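Local coordinates for protein geranyltranstransferase (Staphylococcus aureus, PDB 1RTR) that makes farnesyl pyrophosphate, the fifteen-carbon isoprenoid precursor, probably by head-to-tail condensation of isopentenyl pyrophosphate with shorter allylic pyrophosphates, at residues Leu129-Leu141 and Leu182-Asn194. Residues are numbered along the deposited sequence; the frame is centred on the assembly and turned at random.
Sequences LTDEVKIKVLQRL and LTFAVMSAADIAN
Two antiparallel helices of the mainly helical prenyl synthase fold pack here, 131-141 against 182-193, their axes 9.5 Å apart at 167°, with R140 as a knob among F184, M187, S188 and D191. R140 CG lies anti to the backbone N (chi1 -165°) and the chain bends at chi3, turning the guanidinium toward D191. NH1 reaches D191 OD2 at 3.0 Å, nearly straight and in the guanidinium plane, but from above the carboxylate plane; NE adds a weak, longer bond to the same oxygen, and a water joins NE to OD2 as well. M187 CB covers one guanidinium face, 3.4 Å from R140 NH2. Deeper in, the F184 ring has L141 CD1 over its centre, a CH-pi contact 3.7 Å from the centroid, while S188 CB of its own helix lies over the rim of the opposite face. V137 CG1 meets F184 CZ at 3.5 Å. Toward the N-terminal end of helix 131-145, which T130 OG1 caps through V133 N, I192 CG1 packs on V133 CG1 (3.8 Å) and L129 CD2. A second water links K136 NZ to D191 O. D191 OD2 thus gathers two arginine nitrogens and a water, which probably stabilises its negative charge beside an apolar seam holding F184 between a leucine methyl and a serine methylene.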
loop_
_atom_site.group_PDB
_atom_site.type_symbol
_atom_site.label_atom_id
_atom_site.label_comp_id
_atom_site.label_asym_id
_atom_site.label_seq_id
_atom_site.Cartn_x
_atom_site.Cartn_y
_atom_site.Cartn_z
ATOM N N LEU A 129 6.643 10.952 -16.523
ATOM C CA LEU A 129 7.018 9.607 -16.942
ATOM C C LEU A 129 5.939 8.987 -17.807
ATOM O O LEU A 129 4.757 9.245 -17.617
ATOM C CB LEU A 129 7.269 8.700 -15.727
ATOM C CG LEU A 129 7.907 9.235 -14.437
ATOM C CD1 LEU A 129 7.841 8.183 -13.347
ATOM C CD2 LEU A 129 9.351 9.682 -14.657
ATOM N N THR A 130 6.358 8.159 -18.754
ATOM C CA THR A 130 5.435 7.390 -19.586
ATOM C C THR A 130 4.756 6.344 -18.724
ATOM O O THR A 130 5.211 6.041 -17.614
ATOM C CB THR A 130 6.185 6.680 -20.754
ATOM O OG1 THR A 130 7.075 5.680 -20.224
ATOM C CG2 THR A 130 7.107 7.664 -21.515
ATOM N N ASP A 131 3.676 5.775 -19.242
ATOM C CA ASP A 131 2.987 4.706 -18.542
ATOM C C ASP A 131 3.874 3.460 -18.403
ATOM O O ASP A 131 3.828 2.761 -17.376
ATOM C CB ASP A 131 1.636 4.419 -19.208
ATOM C CG ASP A 131 0.638 5.567 -19.012
ATOM O OD1 ASP A 131 -0.428 5.556 -19.679
ATOM O OD2 ASP A 131 0.839 6.522 -18.213
ATOM N N GLU A 132 4.700 3.209 -19.415
ATOM C CA GLU A 132 5.640 2.097 -19.370
ATOM C C GLU A 132 6.630 2.231 -18.185
ATOM O O GLU A 132 6.814 1.285 -17.419
ATOM C CB GLU A 132 6.342 1.921 -20.731
ATOM C CG GLU A 132 7.806 1.503 -20.669
ATOM C CD GLU A 132 8.126 0.334 -21.576
ATOM O OE1 GLU A 132 8.727 0.565 -22.653
ATOM O OE2 GLU A 132 7.779 -0.819 -21.206
ATOM N N VAL A 133 7.226 3.406 -18.008
ATOM C CA VAL A 133 8.181 3.605 -16.924
ATOM C C VAL A 133 7.450 3.594 -15.574
ATOM O O VAL A 133 7.968 3.085 -14.576
ATOM C CB VAL A 133 9.028 4.906 -17.128
ATOM C CG1 VAL A 133 9.968 5.149 -15.982
ATOM C CG2 VAL A 133 9.821 4.834 -18.420
ATOM N N LYS A 134 6.234 4.136 -15.554
ATOM C CA LYS A 134 5.431 4.184 -14.334
ATOM C C LYS A 134 5.147 2.790 -13.787
ATOM O O LYS A 134 5.251 2.557 -12.582
ATOM C CB LYS A 134 4.108 4.902 -14.595
ATOM C CG LYS A 134 4.177 6.408 -14.490
ATOM C CD LYS A 134 2.779 6.977 -14.494
ATOM C CE LYS A 134 2.489 7.725 -15.772
ATOM N NZ LYS A 134 1.606 8.840 -15.422
ATOM N N ILE A 135 4.789 1.867 -14.675
ATOM C CA ILE A 135 4.576 0.479 -14.284
ATOM C C ILE A 135 5.847 -0.121 -13.673
ATOM O O ILE A 135 5.791 -0.727 -12.612
ATOM C CB ILE A 135 4.032 -0.358 -15.483
ATOM C CG1 ILE A 135 2.604 0.079 -15.843
ATOM C CG2 ILE A 135 4.043 -1.843 -15.184
ATOM C CD1 ILE A 135 1.621 0.129 -14.667
ATOM N N LYS A 136 6.992 0.104 -14.316
ATOM C CA LYS A 136 8.266 -0.433 -13.846
ATOM C C LYS A 136 8.584 0.005 -12.424
ATOM O O LYS A 136 8.935 -0.834 -11.578
ATOM C CB LYS A 136 9.394 -0.031 -14.780
ATOM C CG LYS A 136 9.398 -0.788 -16.073
ATOM C CD LYS A 136 10.687 -0.517 -16.810
ATOM C CE LYS A 136 10.507 -0.659 -18.308
ATOM N NZ LYS A 136 11.793 -0.354 -18.989
ATOM N N VAL A 137 8.446 1.312 -12.165
ATOM C CA VAL A 137 8.651 1.870 -10.837
ATOM C C VAL A 137 7.673 1.274 -9.818
ATOM O O VAL A 137 8.083 0.846 -8.731
ATOM C CB VAL A 137 8.563 3.417 -10.849
ATOM C CG1 VAL A 137 8.761 3.985 -9.448
ATOM C CG2 VAL A 137 9.611 3.994 -11.764
ATOM N N LEU A 138 6.386 1.250 -10.169
ATOM C CA LEU A 138 5.342 0.746 -9.266
ATOM C C LEU A 138 5.571 -0.722 -8.924
ATOM O O LEU A 138 5.519 -1.109 -7.756
ATOM C CB LEU A 138 3.950 0.915 -9.887
ATOM C CG LEU A 138 3.312 2.292 -9.763
ATOM C CD1 LEU A 138 2.336 2.531 -10.905
ATOM C CD2 LEU A 138 2.604 2.472 -8.429
ATOM N N GLN A 139 5.832 -1.523 -9.954
ATOM C CA GLN A 139 6.140 -2.935 -9.790
ATOM C C GLN A 139 7.288 -3.113 -8.823
ATOM O O GLN A 139 7.202 -3.906 -7.886
ATOM C CB GLN A 139 6.504 -3.566 -11.132
ATOM C CG GLN A 139 6.120 -5.025 -11.234
ATOM C CD GLN A 139 6.363 -5.592 -12.619
ATOM O OE1 GLN A 139 6.511 -6.806 -12.769
ATOM N NE2 GLN A 139 6.411 -4.718 -13.641
ATOM N N ARG A 140 8.351 -2.352 -9.042
ATOM C CA ARG A 140 9.534 -2.437 -8.207
ATOM C C ARG A 140 9.274 -1.978 -6.777
ATOM O O ARG A 140 9.732 -2.612 -5.820
ATOM C CB ARG A 140 10.676 -1.659 -8.848
ATOM C CG ARG A 140 12.034 -1.962 -8.269
ATOM C CD ARG A 140 13.139 -1.096 -8.834
ATOM N NE ARG A 140 13.411 -1.403 -10.238
ATOM C CZ ARG A 140 14.139 -2.433 -10.650
ATOM N NH1 ARG A 140 14.330 -2.622 -11.947
ATOM N NH2 ARG A 140 14.683 -3.265 -9.759
ATOM N N LEU A 141 8.535 -0.888 -6.615
ATOM C CA LEU A 141 8.171 -0.438 -5.275
ATOM C C LEU A 141 7.350 -1.497 -4.515
ATOM O O LEU A 141 7.579 -1.733 -3.332
ATOM C CB LEU A 141 7.427 0.906 -5.331
ATOM C CG LEU A 141 7.284 1.698 -4.024
ATOM C CD1 LEU A 141 8.602 1.752 -3.246
ATOM C CD2 LEU A 141 6.754 3.104 -4.293
ATOM N N LEU A 182 16.484 0.863 -0.512
ATOM C CA LEU A 182 17.711 1.424 -1.074
ATOM C C LEU A 182 17.895 0.982 -2.521
ATOM O O LEU A 182 18.168 1.802 -3.401
ATOM C CB LEU A 182 18.945 1.106 -0.210
ATOM C CG LEU A 182 18.981 1.921 1.086
ATOM C CD1 LEU A 182 20.111 1.485 1.974
ATOM C CD2 LEU A 182 19.077 3.412 0.822
ATOM N N THR A 183 17.712 -0.306 -2.768
ATOM C CA THR A 183 17.811 -0.839 -4.114
ATOM C C THR A 183 16.708 -0.290 -5.011
ATOM O O THR A 183 16.922 -0.106 -6.217
ATOM C CB THR A 183 17.776 -2.396 -4.067
ATOM O OG1 THR A 183 18.927 -2.857 -3.356
ATOM C CG2 THR A 183 17.955 -3.005 -5.452
ATOM N N PHE A 184 15.521 -0.061 -4.446
ATOM C CA PHE A 184 14.474 0.605 -5.207
ATOM C C PHE A 184 14.944 1.991 -5.659
ATOM O O PHE A 184 14.786 2.345 -6.824
ATOM C CB PHE A 184 13.165 0.745 -4.407
ATOM C CG PHE A 184 12.157 1.625 -5.089
ATOM C CD1 PHE A 184 12.037 2.962 -4.734
ATOM C CD2 PHE A 184 11.396 1.130 -6.142
ATOM C CE1 PHE A 184 11.150 3.791 -5.403
ATOM C CE2 PHE A 184 10.514 1.942 -6.817
ATOM C CZ PHE A 184 10.384 3.283 -6.441
ATOM N N ALA A 185 15.520 2.761 -4.738
ATOM C CA ALA A 185 15.999 4.112 -5.043
ATOM C C ALA A 185 16.904 4.133 -6.260
ATOM O O ALA A 185 16.635 4.881 -7.209
ATOM C CB ALA A 185 16.694 4.760 -3.835
ATOM N N VAL A 186 17.948 3.303 -6.284
ATOM C CA VAL A 186 18.867 3.395 -7.421
ATOM C C VAL A 186 18.323 2.759 -8.692
ATOM O O VAL A 186 18.587 3.288 -9.781
ATOM C CB VAL A 186 20.383 3.031 -7.103
ATOM C CG1 VAL A 186 20.634 2.860 -5.615
ATOM C CG2 VAL A 186 20.919 1.847 -7.956
ATOM N N MET A 187 17.544 1.673 -8.562
ATOM C CA MET A 187 17.041 0.937 -9.730
ATOM C C MET A 187 15.824 1.598 -10.371
ATOM O O MET A 187 15.657 1.546 -11.601
ATOM C CB MET A 187 16.732 -0.536 -9.397
ATOM C CG MET A 187 17.935 -1.390 -8.972
ATOM S SD MET A 187 19.412 -1.270 -10.059
ATOM C CE MET A 187 18.802 -2.246 -11.458
ATOM N N SER A 188 14.966 2.209 -9.560
ATOM C CA SER A 188 13.900 3.048 -10.112
ATOM C C SER A 188 14.534 4.158 -10.965
ATOM O O SER A 188 14.073 4.440 -12.081
ATOM C CB SER A 188 13.003 3.627 -9.012
ATOM O OG SER A 188 13.666 4.670 -8.310
ATOM N N ALA A 189 15.623 4.739 -10.465
ATOM C CA ALA A 189 16.351 5.754 -11.229
ATOM C C ALA A 189 16.914 5.162 -12.516
ATOM O O ALA A 189 16.763 5.727 -13.607
ATOM C CB ALA A 189 17.451 6.410 -10.387
ATOM N N ALA A 190 17.537 4.000 -12.406
ATOM C CA ALA A 190 18.107 3.364 -13.584
ATOM C C ALA A 190 17.032 3.148 -14.632
ATOM O O ALA A 190 17.300 3.244 -15.844
ATOM C CB ALA A 190 18.750 2.060 -13.205
ATOM N N ASP A 191 15.820 2.859 -14.154
ATOM C CA ASP A 191 14.653 2.633 -15.020
ATOM C C ASP A 191 14.119 3.918 -15.669
ATOM O O ASP A 191 13.756 3.927 -16.853
ATOM C CB ASP A 191 13.544 1.907 -14.247
ATOM C CG ASP A 191 13.721 0.395 -14.255
ATOM O OD1 ASP A 191 14.560 -0.103 -15.039
ATOM O OD2 ASP A 191 13.077 -0.383 -13.511
ATOM N N ILE A 192 14.069 5.003 -14.895
ATOM C CA ILE A 192 13.683 6.290 -15.451
ATOM C C ILE A 192 14.725 6.740 -16.481
ATOM O O ILE A 192 14.362 7.244 -17.554
ATOM C CB ILE A 192 13.501 7.321 -14.344
ATOM C CG1 ILE A 192 12.265 6.981 -13.511
ATOM C CG2 ILE A 192 13.423 8.738 -14.936
ATOM C CD1 ILE A 192 12.359 7.416 -12.066
ATOM N N ALA A 193 16.008 6.525 -16.175
ATOM C CA ALA A 193 17.098 6.899 -17.082
ATOM C C ALA A 193 17.166 6.013 -18.319
ATOM O O ALA A 193 17.767 6.381 -19.326
ATOM C CB ALA A 193 18.424 6.888 -16.355
ATOM N N ASN A 194 16.557 4.833 -18.250
ATOM C CA ASN A 194 16.592 3.902 -19.376
ATOM C C ASN A 194 18.015 3.469 -19.747
ATOM O O ASN A 194 18.346 3.320 -20.920
ATOM C CB ASN A 194 15.869 4.507 -20.587
ATOM C CG ASN A 194 15.666 3.513 -21.701
ATOM O OD1 ASN A 194 15.791 3.857 -22.878
ATOM N ND2 ASN A 194 15.372 2.264 -21.343
HETATM O O HOH W 1 13.771 1.745 -18.298
HETATM O O HOH W 2 12.062 0.714 -11.514
#